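Local coordinates for allantoicase (Saccharomyces cerevisiae, PDB 1O59), which hydrolyses allantoate to (S)-ureidoglycolate and urea, letting yeast use purines as a secondary nitrogen source, at residues Phe285-Lys296 / Thr308-Gly319. Numbering follows the deposited sequence.
Sequences FPQFITVEGCLK and TWVELVGKSKTG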
ATOM      1  N   PHE A 285     -20.074   5.925  10.825  1.00 63.18           N
ATOM      2  CA  PHE A 285     -19.531   4.659  11.318  1.00 62.16           C
ATOM      3  C   PHE A 285     -20.585   3.636  11.047  1.00 61.81           C
ATOM      4  O   PHE A 285     -21.735   3.995  10.899  1.00 61.68           O
ATOM      5  CB  PHE A 285     -19.207   4.750  12.851  1.00 61.38           C
ATOM      6  CG  PHE A 285     -20.352   5.222  13.702  1.00 60.10           C
ATOM      7  CD1 PHE A 285     -20.557   6.593  13.936  1.00 60.45           C
ATOM      8  CD2 PHE A 285     -21.201   4.313  14.303  1.00 59.47           C
ATOM      9  CE1 PHE A 285     -21.597   7.033  14.741  1.00 58.29           C
ATOM     10  CE2 PHE A 285     -22.255   4.743  15.122  1.00 59.00           C
ATOM     11  CZ  PHE A 285     -22.462   6.092  15.331  1.00 58.40           C
ATOM     12  N   PRO A 286     -20.247   2.365  10.942  1.00 62.46           N
ATOM     13  CA  PRO A 286     -21.305   1.383  10.640  1.00 62.96           C
ATOM     14  C   PRO A 286     -22.263   1.265  11.801  1.00 63.20           C
ATOM     15  O   PRO A 286     -21.919   1.622  12.929  1.00 64.01           O
ATOM     16  CB  PRO A 286     -20.553   0.089  10.415  1.00 62.76           C
ATOM     17  CG  PRO A 286     -19.141   0.516  10.209  1.00 62.90           C
ATOM     18  CD  PRO A 286     -18.924   1.736  11.041  1.00 62.19           C
ATOM     19  N   GLN A 287     -23.472   0.812  11.524  1.00 63.03           N
ATOM     20  CA  GLN A 287     -24.415   0.594  12.589  1.00 63.48           C
ATOM     21  C   GLN A 287     -24.073  -0.693  13.326  1.00 63.13           C
ATOM     22  O   GLN A 287     -24.215  -0.756  14.544  1.00 62.70           O
ATOM     23  CB  GLN A 287     -25.826   0.541  12.025  1.00 64.22           C
ATOM     24  CG  GLN A 287     -26.864   0.352  13.051  1.00 64.20           C
ATOM     25  CD  GLN A 287     -28.210   0.397  12.471  1.00 64.56           C
ATOM     26  OE1 GLN A 287     -28.386   0.155  11.277  1.00 67.37           O
ATOM     27  NE2 GLN A 287     -29.180   0.738  13.293  1.00 63.20           N
ATOM     28  N   PHE A 288     -23.630  -1.709  12.573  1.00 63.10           N
ATOM     29  CA  PHE A 288     -23.169  -2.975  13.138  1.00 63.09           C
ATOM     30  C   PHE A 288     -22.015  -3.479  12.344  1.00 63.71           C
ATOM     31  O   PHE A 288     -21.768  -2.996  11.243  1.00 63.93           O
ATOM     32  CB  PHE A 288     -24.225  -4.072  13.032  1.00 62.83           C
ATOM     33  CG  PHE A 288     -25.513  -3.773  13.728  1.00 62.60           C
ATOM     34  CD1 PHE A 288     -25.628  -3.932  15.107  1.00 63.82           C
ATOM     35  CD2 PHE A 288     -26.634  -3.395  13.000  1.00 62.95           C
ATOM     36  CE1 PHE A 288     -26.825  -3.699  15.752  1.00 60.88           C
ATOM     37  CE2 PHE A 288     -27.840  -3.146  13.641  1.00 61.66           C
ATOM     38  CZ  PHE A 288     -27.924  -3.299  15.020  1.00 61.32           C
ATOM     39  N   ILE A 289     -21.328  -4.486  12.892  1.00 64.49           N
ATOM     40  CA  ILE A 289     -20.287  -5.235  12.164  1.00 64.49           C
ATOM     41  C   ILE A 289     -20.333  -6.726  12.505  1.00 64.32           C
ATOM     42  O   ILE A 289     -20.863  -7.131  13.522  1.00 63.48           O
ATOM     43  CB  ILE A 289     -18.822  -4.665  12.413  1.00 64.64           C
ATOM     44  CG1 ILE A 289     -18.367  -4.892  13.854  1.00 63.98           C
ATOM     45  CG2 ILE A 289     -18.697  -3.185  12.041  1.00 64.66           C
ATOM     46  CD1 ILE A 289     -17.650  -6.186  14.086  1.00 65.54           C
ATOM     47  N   THR A 290     -19.764  -7.528  11.616  1.00 64.93           N
ATOM     48  CA  THR A 290     -19.409  -8.906  11.924  1.00 65.74           C
ATOM     49  C   THR A 290     -18.002  -9.164  11.393  1.00 65.62           C
ATOM     50  O   THR A 290     -17.524  -8.442  10.548  1.00 65.56           O
ATOM     51  CB  THR A 290     -20.411  -9.955  11.297  1.00 65.84           C
ATOM     52  OG1 THR A 290     -20.380  -9.883   9.864  1.00 67.98           O
ATOM     53  CG2 THR A 290     -21.863  -9.697  11.672  1.00 65.56           C
ATOM     54  N   VAL A 291     -17.357 -10.202  11.895  1.00 66.04           N
ATOM     55  CA  VAL A 291     -16.095 -10.633  11.363  1.00 66.96           C
ATOM     56  C   VAL A 291     -16.168 -12.149  11.210  1.00 68.12           C
ATOM     57  O   VAL A 291     -16.506 -12.838  12.163  1.00 68.96           O
ATOM     58  CB  VAL A 291     -14.926 -10.270  12.288  1.00 66.79           C
ATOM     59  CG1 VAL A 291     -13.599 -10.673  11.644  1.00 66.78           C
ATOM     60  CG2 VAL A 291     -14.948  -8.773  12.639  1.00 67.48           C
ATOM     61  N   GLU A 292     -15.894 -12.654  10.007  1.00 69.15           N
ATOM     62  CA  GLU A 292     -15.765 -14.088   9.770  1.00 70.08           C
ATOM     63  C   GLU A 292     -14.349 -14.401   9.414  1.00 69.91           C
ATOM     64  O   GLU A 292     -13.616 -13.526   8.943  1.00 69.58           O
ATOM     65  CB  GLU A 292     -16.630 -14.533   8.609  1.00 70.79           C
ATOM     66  CG  GLU A 292     -18.110 -14.282   8.842  1.00 73.89           C
ATOM     67  CD  GLU A 292     -18.688 -13.407   7.757  1.00 78.17           C
ATOM     68  OE1 GLU A 292     -19.295 -14.046   6.841  1.00 80.77           O
ATOM     69  OE2 GLU A 292     -18.475 -12.121   7.819  1.00 78.89           O
ATOM     70  N   GLY A 293     -13.989 -15.658   9.646  1.00 69.83           N
ATOM     71  CA  GLY A 293     -12.739 -16.223   9.211  1.00 70.32           C
ATOM     72  C   GLY A 293     -12.965 -17.396   8.283  1.00 71.07           C
ATOM     73  O   GLY A 293     -14.034 -18.001   8.258  1.00 70.54           O
ATOM     74  N   CYS A 294     -11.961 -17.724   7.495  1.00 72.54           N
ATOM     75  CA  CYS A 294     -12.042 -18.937   6.729  1.00 74.65           C
ATOM     76  C   CYS A 294     -10.674 -19.487   6.383  1.00 74.82           C
ATOM     77  O   CYS A 294      -9.698 -18.756   6.385  1.00 75.19           O
ATOM     78  CB  CYS A 294     -12.874 -18.694   5.480  1.00 74.93           C
ATOM     79  SG  CYS A 294     -11.961 -18.746   3.954  1.00 80.10           S
ATOM     80  N   LEU A 295     -10.617 -20.778   6.088  1.00 75.59           N
ATOM     81  CA  LEU A 295      -9.371 -21.431   5.702  1.00 76.32           C
ATOM     82  C   LEU A 295      -9.375 -21.788   4.202  1.00 76.93           C
ATOM     83  O   LEU A 295     -10.168 -22.650   3.772  1.00 77.00           O
ATOM     84  CB  LEU A 295      -9.184 -22.679   6.558  1.00 76.12           C
ATOM     85  CG  LEU A 295      -7.943 -23.542   6.304  1.00 75.96           C
ATOM     86  CD1 LEU A 295      -6.641 -22.730   6.358  1.00 75.91           C
ATOM     87  CD2 LEU A 295      -7.926 -24.660   7.316  1.00 75.58           C
ATOM     88  N   LYS A 296      -8.503 -21.126   3.420  1.00 77.51           N
ATOM     89  CA  LYS A 296      -8.404 -21.331   1.943  1.00 77.78           C
ATOM     90  C   LYS A 296      -7.273 -22.289   1.609  1.00 77.94           C
ATOM     91  O   LYS A 296      -6.350 -22.463   2.400  1.00 78.61           O
ATOM     92  CB  LYS A 296      -8.190 -19.987   1.184  1.00 78.23           C
ATOM     93  CG  LYS A 296      -9.373 -19.456   0.235  1.00 77.92           C
ATOM     94  CD  LYS A 296     -10.301 -18.305   0.828  1.00 78.16           C
ATOM     95  CE  LYS A 296     -10.414 -17.013  -0.088  1.00 77.57           C
ATOM     96  NZ  LYS A 296     -11.650 -16.144   0.050  1.00 74.08           N
ATOM     97  N   THR A 308     -15.507 -21.055   2.483  1.00 76.10           N
ATOM     98  CA  THR A 308     -16.157 -21.665   3.660  1.00 75.84           C
ATOM     99  C   THR A 308     -16.014 -20.839   4.982  1.00 75.43           C
ATOM    100  O   THR A 308     -15.133 -21.093   5.827  1.00 74.84           O
ATOM    101  CB  THR A 308     -15.606 -23.054   3.840  1.00 76.14           C
ATOM    102  OG1 THR A 308     -16.240 -23.666   4.976  1.00 75.85           O
ATOM    103  CG2 THR A 308     -14.037 -23.003   4.121  1.00 76.49           C
ATOM    104  N   TRP A 309     -16.919 -19.876   5.150  1.00 74.58           N
ATOM    105  CA  TRP A 309     -16.783 -18.856   6.180  1.00 74.06           C
ATOM    106  C   TRP A 309     -17.505 -19.181   7.472  1.00 73.49           C
ATOM    107  O   TRP A 309     -18.673 -19.525   7.454  1.00 73.76           O
ATOM    108  CB  TRP A 309     -17.302 -17.525   5.651  1.00 74.07           C
ATOM    109  CG  TRP A 309     -16.415 -16.931   4.577  1.00 74.63           C
ATOM    110  CD1 TRP A 309     -16.556 -17.077   3.238  1.00 74.42           C
ATOM    111  CD2 TRP A 309     -15.256 -16.108   4.767  1.00 74.12           C
ATOM    112  NE1 TRP A 309     -15.570 -16.396   2.576  1.00 74.30           N
ATOM    113  CE2 TRP A 309     -14.754 -15.791   3.489  1.00 73.76           C
ATOM    114  CE3 TRP A 309     -14.587 -15.613   5.888  1.00 73.76           C
ATOM    115  CZ2 TRP A 309     -13.633 -15.008   3.296  1.00 72.90           C
ATOM    116  CZ3 TRP A 309     -13.455 -14.833   5.694  1.00 74.10           C
ATOM    117  CH2 TRP A 309     -13.001 -14.527   4.407  1.00 74.41           C
ATOM    118  N   VAL A 310     -16.790 -19.035   8.582  1.00 73.05           N
ATOM    119  CA  VAL A 310     -17.293 -19.282   9.931  1.00 72.68           C
ATOM    120  C   VAL A 310     -17.224 -17.996  10.739  1.00 72.18           C
ATOM    121  O   VAL A 310     -16.388 -17.155  10.484  1.00 71.90           O
ATOM    122  CB  VAL A 310     -16.467 -20.400  10.664  1.00 72.79           C
ATOM    123  CG1 VAL A 310     -16.449 -21.662   9.844  1.00 72.53           C
ATOM    124  CG2 VAL A 310     -15.017 -19.962  10.963  1.00 72.77           C
ATOM    125  N   GLU A 311     -18.095 -17.856  11.728  1.00 71.93           N
ATOM    126  CA  GLU A 311     -18.183 -16.618  12.482  1.00 72.04           C
ATOM    127  C   GLU A 311     -17.061 -16.475  13.497  1.00 70.94           C
ATOM    128  O   GLU A 311     -16.772 -17.423  14.216  1.00 71.05           O
ATOM    129  CB  GLU A 311     -19.506 -16.577  13.225  1.00 72.22           C
ATOM    130  CG  GLU A 311     -19.643 -15.456  14.255  1.00 73.20           C
ATOM    131  CD  GLU A 311     -21.058 -15.398  14.812  1.00 73.90           C
ATOM    132  OE1 GLU A 311     -21.933 -14.776  14.155  1.00 77.89           O
ATOM    133  OE2 GLU A 311     -21.301 -15.990  15.888  1.00 73.84           O
ATOM    134  N   LEU A 312     -16.454 -15.284  13.562  1.00 69.48           N
ATOM    135  CA  LEU A 312     -15.519 -14.932  14.644  1.00 68.40           C
ATOM    136  C   LEU A 312     -16.129 -13.869  15.541  1.00 67.85           C
ATOM    137  O   LEU A 312     -16.081 -13.987  16.750  1.00 67.53           O
ATOM    138  CB  LEU A 312     -14.183 -14.421  14.093  1.00 68.33           C
ATOM    139  CG  LEU A 312     -13.393 -15.351  13.183  1.00 67.07           C
ATOM    140  CD1 LEU A 312     -12.287 -14.574  12.541  1.00 66.88           C
ATOM    141  CD2 LEU A 312     -12.878 -16.524  13.955  1.00 66.97           C
ATOM    142  N   VAL A 313     -16.671 -12.819  14.935  1.00 67.72           N
ATOM    143  CA  VAL A 313     -17.513 -11.858  15.640  1.00 67.66           C
ATOM    144  C   VAL A 313     -18.913 -11.812  15.019  1.00 67.40           C
ATOM    145  O   VAL A 313     -19.074 -11.631  13.817  1.00 66.52           O
ATOM    146  CB  VAL A 313     -16.888 -10.453  15.681  1.00 67.87           C
ATOM    147  CG1 VAL A 313     -17.793  -9.491  16.428  1.00 68.24           C
ATOM    148  CG2 VAL A 313     -15.513 -10.502  16.344  1.00 66.99           C
ATOM    149  N   GLY A 314     -19.909 -12.046  15.872  1.00 67.64           N
ATOM    150  CA  GLY A 314     -21.310 -11.960  15.519  1.00 67.44           C
ATOM    151  C   GLY A 314     -21.754 -10.525  15.503  1.00 67.76           C
ATOM    152  O   GLY A 314     -20.976  -9.630  15.807  1.00 67.34           O
ATOM    153  N   LYS A 315     -23.012 -10.313  15.118  1.00 68.59           N
ATOM    154  CA  LYS A 315     -23.537  -8.966  14.857  1.00 68.75           C
ATOM    155  C   LYS A 315     -23.330  -8.133  16.107  1.00 68.84           C
ATOM    156  O   LYS A 315     -23.816  -8.498  17.171  1.00 68.62           O
ATOM    157  CB  LYS A 315     -25.018  -9.031  14.461  1.00 68.75           C
ATOM    158  CG  LYS A 315     -25.614  -7.732  13.914  1.00 69.09           C
ATOM    159  CD  LYS A 315     -26.958  -8.009  13.245  1.00 68.81           C
ATOM    160  CE  LYS A 315     -27.763  -6.728  12.965  1.00 69.95           C
ATOM    161  NZ  LYS A 315     -29.223  -6.815  13.381  1.00 68.06           N
ATOM    162  N   SER A 316     -22.584  -7.036  15.968  1.00 68.88           N
ATOM    163  CA  SER A 316     -22.141  -6.233  17.096  1.00 68.53           C
ATOM    164  C   SER A 316     -22.392  -4.792  16.778  1.00 68.84           C
ATOM    165  O   SER A 316     -21.962  -4.311  15.732  1.00 68.87           O
ATOM    166  CB  SER A 316     -20.638  -6.419  17.330  1.00 68.55           C
ATOM    167  OG  SER A 316     -20.351  -7.708  17.827  1.00 67.80           O
ATOM    168  N   LYS A 317     -23.064  -4.103  17.696  1.00 68.94           N
ATOM    169  CA  LYS A 317     -23.345  -2.675  17.565  1.00 69.09           C
ATOM    170  C   LYS A 317     -22.030  -1.875  17.672  1.00 68.28           C
ATOM    171  O   LYS A 317     -21.226  -2.122  18.562  1.00 67.64           O
ATOM    172  CB  LYS A 317     -24.347  -2.197  18.646  1.00 69.17           C
ATOM    173  CG  LYS A 317     -25.058  -0.911  18.262  1.00 70.01           C
ATOM    174  CD  LYS A 317     -26.046  -0.353  19.323  1.00 71.12           C
ATOM    175  CE  LYS A 317     -26.906   0.833  18.738  1.00 72.90           C
ATOM    176  NZ  LYS A 317     -27.640   0.463  17.427  1.00 74.92           N
ATOM    177  N   THR A 318     -21.846  -0.931  16.743  1.00 67.71           N
ATOM    178  CA  THR A 318     -20.648  -0.090  16.666  1.00 67.33           C
ATOM    179  C   THR A 318     -20.956   1.386  16.935  1.00 66.54           C
ATOM    180  O   THR A 318     -22.105   1.860  16.799  1.00 65.12           O
ATOM    181  CB  THR A 318     -19.886  -0.253  15.295  1.00 67.41           C
ATOM    182  OG1 THR A 318     -20.799  -0.312  14.183  1.00 67.55           O
ATOM    183  CG2 THR A 318     -19.139  -1.587  15.244  1.00 66.92           C
ATOM    184  N   GLY A 319     -19.895   2.075  17.363  1.00 65.74           N
ATOM    185  CA  GLY A 319     -19.967   3.447  17.823  1.00 65.32           C
ATOM    186  C   GLY A 319     -18.986   4.277  17.027  1.00 65.13           C
ATOM    187  O   GLY A 319     -18.179   3.736  16.256  1.00 64.49           O
TER
HETATM  188  O   HOH W   1     -24.809   1.388  16.070  1.00 44.20           O
HETATM  189  O   HOH W   2     -12.615 -22.445   7.363  1.00 53.39           O
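With CG anti to its carbonyl carbon (chi1 -60°), F288 presents one ring face to K315, whose chain leaves anti to the backbone N (chi1 -169°) and runs out across it. CE of K315 sits 3.6 Å from the F288 ring centroid, a CH-pi contact, and NZ follows at 4.2 Å as a cation-pi partner. Were F288 an alanine, the K315 ammonium would probably lose its aromatic seat and its chain would be left free to swing. At the far end C294 answers with CB and SG over the six-membered ring of W309, SG 4.1 Å from that centroid. Midway, strand 309-317 is interrupted by a classic beta bulge where the chain turns a corner: L312 and V313 both face V291, whose carbonyl O takes the N-H of each, 2.8 Å from V313 N. At P286, near the start of 285-296, the carbonyl O accepts from T318 OG1 at 2.6 Å, the hydroxyl coming from above the carbonyl plane, while T318 CG2 packs on I289 CG2. Strand 309-317 forms one border of a five-stranded antiparallel sheet in the second allantoicase repeat; 288-294 bonds to 336-342 on its other side, and I289, V291, L312 and V313 pack onto strands 270-277 and 323-331.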